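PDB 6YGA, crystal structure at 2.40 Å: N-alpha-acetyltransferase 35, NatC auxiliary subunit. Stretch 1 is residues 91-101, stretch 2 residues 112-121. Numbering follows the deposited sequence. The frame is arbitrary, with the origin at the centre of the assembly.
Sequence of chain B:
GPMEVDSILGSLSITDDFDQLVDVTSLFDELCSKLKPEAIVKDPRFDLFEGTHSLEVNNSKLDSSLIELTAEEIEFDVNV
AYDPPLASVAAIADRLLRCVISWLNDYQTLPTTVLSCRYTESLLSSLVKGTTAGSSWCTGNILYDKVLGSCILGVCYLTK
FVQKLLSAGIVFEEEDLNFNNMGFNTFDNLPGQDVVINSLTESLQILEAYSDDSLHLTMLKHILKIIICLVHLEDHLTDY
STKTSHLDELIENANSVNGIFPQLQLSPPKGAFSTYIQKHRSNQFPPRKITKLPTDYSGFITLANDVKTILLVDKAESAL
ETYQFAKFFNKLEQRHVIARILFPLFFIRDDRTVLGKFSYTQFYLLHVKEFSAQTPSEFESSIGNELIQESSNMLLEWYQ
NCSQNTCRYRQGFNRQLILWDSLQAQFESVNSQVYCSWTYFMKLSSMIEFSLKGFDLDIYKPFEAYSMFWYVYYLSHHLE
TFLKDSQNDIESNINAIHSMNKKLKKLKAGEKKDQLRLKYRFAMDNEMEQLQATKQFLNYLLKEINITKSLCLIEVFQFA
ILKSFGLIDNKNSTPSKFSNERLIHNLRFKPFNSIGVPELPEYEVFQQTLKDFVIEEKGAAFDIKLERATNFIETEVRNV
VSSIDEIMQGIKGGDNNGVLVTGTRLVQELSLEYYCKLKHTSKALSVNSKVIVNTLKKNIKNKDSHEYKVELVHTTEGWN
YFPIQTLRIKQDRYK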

# COMPACT_ATOMS: atom_id res chain seq x y z
N ALA B 91 -21.36 -21.99 -15.77
CA ALA B 91 -21.50 -21.14 -14.59
C ALA B 91 -20.32 -21.32 -13.63
O ALA B 91 -19.88 -20.36 -13.00
N ILE B 92 -19.82 -22.55 -13.51
CA ILE B 92 -18.64 -22.80 -12.67
C ILE B 92 -17.43 -22.06 -13.22
O ILE B 92 -16.71 -21.37 -12.49
N ALA B 93 -17.19 -22.18 -14.53
CA ALA B 93 -16.03 -21.52 -15.13
C ALA B 93 -16.17 -20.00 -15.04
O ALA B 93 -15.18 -19.30 -14.79
N ASP B 94 -17.38 -19.48 -15.22
CA ASP B 94 -17.58 -18.04 -15.17
C ASP B 94 -17.24 -17.48 -13.79
O ASP B 94 -16.51 -16.49 -13.67
N ARG B 95 -17.77 -18.10 -12.73
CA ARG B 95 -17.52 -17.60 -11.39
C ARG B 95 -16.04 -17.71 -11.03
O ARG B 95 -15.50 -16.84 -10.33
N LEU B 96 -15.37 -18.76 -11.50
CA LEU B 96 -13.94 -18.90 -11.23
C LEU B 96 -13.15 -17.76 -11.86
O LEU B 96 -12.22 -17.23 -11.25
N LEU B 97 -13.51 -17.37 -13.09
CA LEU B 97 -12.82 -16.25 -13.73
C LEU B 97 -13.10 -14.94 -12.99
O LEU B 97 -12.19 -14.11 -12.85
N ARG B 98 -14.33 -14.74 -12.53
CA ARG B 98 -14.61 -13.54 -11.75
C ARG B 98 -13.98 -13.62 -10.36
O ARG B 98 -13.70 -12.58 -9.75
N CYS B 99 -13.73 -14.83 -9.86
CA CYS B 99 -12.92 -14.97 -8.66
C CYS B 99 -11.48 -14.52 -8.91
O CYS B 99 -10.84 -13.93 -8.03
N VAL B 100 -10.96 -14.78 -10.11
CA VAL B 100 -9.63 -14.31 -10.47
C VAL B 100 -9.58 -12.78 -10.45
O VAL B 100 -8.63 -12.18 -9.94
N ILE B 101 -10.63 -12.14 -10.97
CA ILE B 101 -10.68 -10.68 -10.98
C ILE B 101 -10.77 -10.13 -9.56
O ILE B 101 -10.06 -9.19 -9.20
N THR B 112 -10.38 -16.92 -0.37
CA THR B 112 -11.78 -16.60 -0.60
C THR B 112 -12.13 -16.45 -2.07
O THR B 112 -13.30 -16.20 -2.39
N THR B 113 -11.16 -16.57 -2.97
CA THR B 113 -11.41 -16.43 -4.40
C THR B 113 -11.10 -17.73 -5.15
O THR B 113 -11.97 -18.59 -5.28
N VAL B 114 -9.86 -17.88 -5.63
CA VAL B 114 -9.51 -19.04 -6.44
C VAL B 114 -9.62 -20.33 -5.63
O VAL B 114 -10.08 -21.36 -6.14
N LEU B 115 -9.20 -20.29 -4.37
CA LEU B 115 -9.19 -21.49 -3.54
C LEU B 115 -10.55 -21.83 -2.94
O LEU B 115 -10.72 -22.93 -2.41
N SER B 116 -11.53 -20.91 -3.01
CA SER B 116 -12.88 -21.24 -2.57
C SER B 116 -13.53 -22.30 -3.45
O SER B 116 -14.44 -23.00 -3.00
N CYS B 117 -13.08 -22.44 -4.70
CA CYS B 117 -13.63 -23.45 -5.59
C CYS B 117 -13.18 -24.84 -5.16
O CYS B 117 -11.98 -25.08 -4.93
N ARG B 118 -14.13 -25.77 -5.06
CA ARG B 118 -13.78 -27.14 -4.67
C ARG B 118 -13.00 -27.87 -5.76
O ARG B 118 -12.29 -28.83 -5.45
N TYR B 119 -13.12 -27.44 -7.02
CA TYR B 119 -12.40 -28.10 -8.09
C TYR B 119 -10.92 -27.75 -8.07
O TYR B 119 -10.07 -28.62 -8.29
N THR B 120 -10.60 -26.48 -7.82
CA THR B 120 -9.20 -26.08 -7.73
C THR B 120 -8.53 -26.73 -6.53
O THR B 120 -7.35 -27.12 -6.60
N GLU B 121 -9.25 -26.86 -5.41
CA GLU B 121 -8.72 -27.59 -4.27
C GLU B 121 -8.47 -29.05 -4.62
O GLU B 121 -7.45 -29.62 -4.22

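Stretch 1 is one turn after another of regular helix, and its spacing decides which side chains meet stretch 2. Ile 92 points toward the partner in the m, t rotamer, which carries CD1 to 3.6 Å from CE2 of Tyr 119, itself chi1 m, at an oblique approach to the ring. One turn on, Arg 95 starts sideways, but its extended chain brings the guanidinium nearer: NH2 donates to water 1 at 2.9 Å, and that water donates to Ser 116 OG at 3.1 Å, a bridge across a gap too wide for direct contact. Leu 96 also leaves sideways; its t, p rotamer turns CD1 into a pocket, 4.0 Å from Thr 120 CG2, 4.4 Å from Cys 117 CB and 4.5 Å from Val 114 CG1. Cys 99, chi1 m, points toward the partner where the backbones come closest, its CA 4.7 Å from Thr 113 CA. Both side chains here are small: Cys 99 CB lies 4.1 Å from Thr 113 CB, and Cys 99 O is 3.3 Å from that same Thr 113 CB. Ser 116, chi1 p, spends its hydroxyl proton locally, OG donating to Thr 113 O at 2.5 Å. Val 100 points away, yet with chi1 t its CG2 reaches Val 114 CG2 at 4.2 Å. Apolar contacts from Ile 92, Leu 96 and Val 100 recur along the helix, and one water links Arg 95 to Ser 116.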

# COMPACT_ATOMS: atom_id res chain seq x y z
CB ALA B 91 -22.82 -21.43 -13.88
CB ILE B 92 -18.38 -24.31 -12.56
CG1 ILE B 92 -19.44 -24.99 -11.68
CG2 ILE B 92 -17.00 -24.59 -12.00
CD1 ILE B 92 -19.30 -26.50 -11.63
CB ALA B 93 -15.86 -21.96 -16.58
CB ASP B 94 -19.02 -17.69 -15.54
CG ASP B 94 -19.41 -16.30 -15.10
OD1 ASP B 94 -18.83 -15.33 -15.62
OD2 ASP B 94 -20.30 -16.18 -14.24
CB ARG B 95 -18.38 -18.34 -10.37
CG ARG B 95 -18.03 -18.03 -8.93
CD ARG B 95 -19.22 -18.22 -8.01
NE ARG B 95 -18.86 -17.95 -6.62
CZ ARG B 95 -19.73 -17.83 -5.63
NH1 ARG B 95 -21.03 -17.95 -5.86
NH2 ARG B 95 -19.29 -17.59 -4.40
CB LEU B 96 -13.45 -20.26 -11.74
CG LEU B 96 -11.95 -20.52 -11.58
CD1 LEU B 96 -11.56 -20.55 -10.11
CD2 LEU B 96 -11.56 -21.81 -12.27
CB LEU B 97 -13.24 -16.13 -15.19
CG LEU B 97 -12.57 -17.10 -16.16
CD1 LEU B 97 -12.90 -16.74 -17.61
CD2 LEU B 97 -11.07 -17.12 -15.94
CB ARG B 98 -16.11 -13.29 -11.66
CG ARG B 98 -16.71 -12.82 -12.99
CD ARG B 98 -18.22 -12.60 -12.92
NE ARG B 98 -18.95 -13.81 -12.58
CZ ARG B 98 -19.66 -13.96 -11.47
NH1 ARG B 98 -19.74 -12.96 -10.59
NH2 ARG B 98 -20.30 -15.09 -11.23
CB CYS B 99 -12.95 -16.41 -8.15
SG CYS B 99 -14.44 -16.86 -7.24
CB VAL B 100 -9.21 -14.86 -11.85
CG1 VAL B 100 -7.91 -14.23 -12.32
CG2 VAL B 100 -9.08 -16.38 -11.79
CB ILE B 101 -11.86 -10.19 -11.85
CG1 ILE B 101 -11.67 -10.63 -13.31
CG2 ILE B 101 -12.02 -8.68 -11.75
CD1 ILE B 101 -12.89 -10.39 -14.19
CB THR B 112 -12.18 -15.32 0.14
OG1 THR B 112 -11.36 -14.23 -0.30
CG2 THR B 112 -12.02 -15.49 1.65
CB THR B 113 -10.61 -15.27 -4.99
OG1 THR B 113 -9.21 -15.48 -4.77
CG2 THR B 113 -11.02 -13.95 -4.34
CB VAL B 114 -8.11 -18.86 -7.05
CG1 VAL B 114 -7.70 -20.09 -7.84
CG2 VAL B 114 -8.07 -17.62 -7.93
CB LEU B 115 -8.16 -21.35 -2.41
CG LEU B 115 -6.70 -21.32 -2.84
CD1 LEU B 115 -5.79 -21.32 -1.63
CD2 LEU B 115 -6.38 -22.49 -3.76
CB SER B 116 -13.74 -19.98 -2.55
OG SER B 116 -13.88 -19.41 -3.84
CB CYS B 117 -13.19 -23.17 -7.03
SG CYS B 117 -13.69 -24.40 -8.26
CB ARG B 118 -15.04 -27.92 -4.31
CG ARG B 118 -15.77 -27.37 -3.10
CD ARG B 118 -14.89 -27.44 -1.86
NE ARG B 118 -14.55 -28.82 -1.52
CZ ARG B 118 -15.30 -29.62 -0.78
NH1 ARG B 118 -16.46 -29.18 -0.29
NH2 ARG B 118 -14.91 -30.86 -0.53
CB TYR B 119 -13.03 -27.75 -9.44
CG TYR B 119 -14.42 -28.30 -9.63
CD1 TYR B 119 -14.61 -29.60 -10.08
CD2 TYR B 119 -15.54 -27.53 -9.36
CE1 TYR B 119 -15.88 -30.12 -10.26
CE2 TYR B 119 -16.82 -28.04 -9.53
CZ TYR B 119 -16.98 -29.34 -9.98
OH TYR B 119 -18.24 -29.85 -10.15
CB THR B 120 -9.08 -24.56 -7.65
OG1 THR B 120 -9.66 -24.09 -6.42
CG2 THR B 120 -9.79 -23.90 -8.82
CB GLU B 121 -9.69 -27.48 -3.09
CG GLU B 121 -9.10 -27.79 -1.71
CD GLU B 121 -9.08 -29.27 -1.38
OE1 GLU B 121 -9.67 -30.07 -2.13
OE2 GLU B 121 -8.46 -29.64 -0.35
O HOH W 1 -16.36 -17.64 -4.48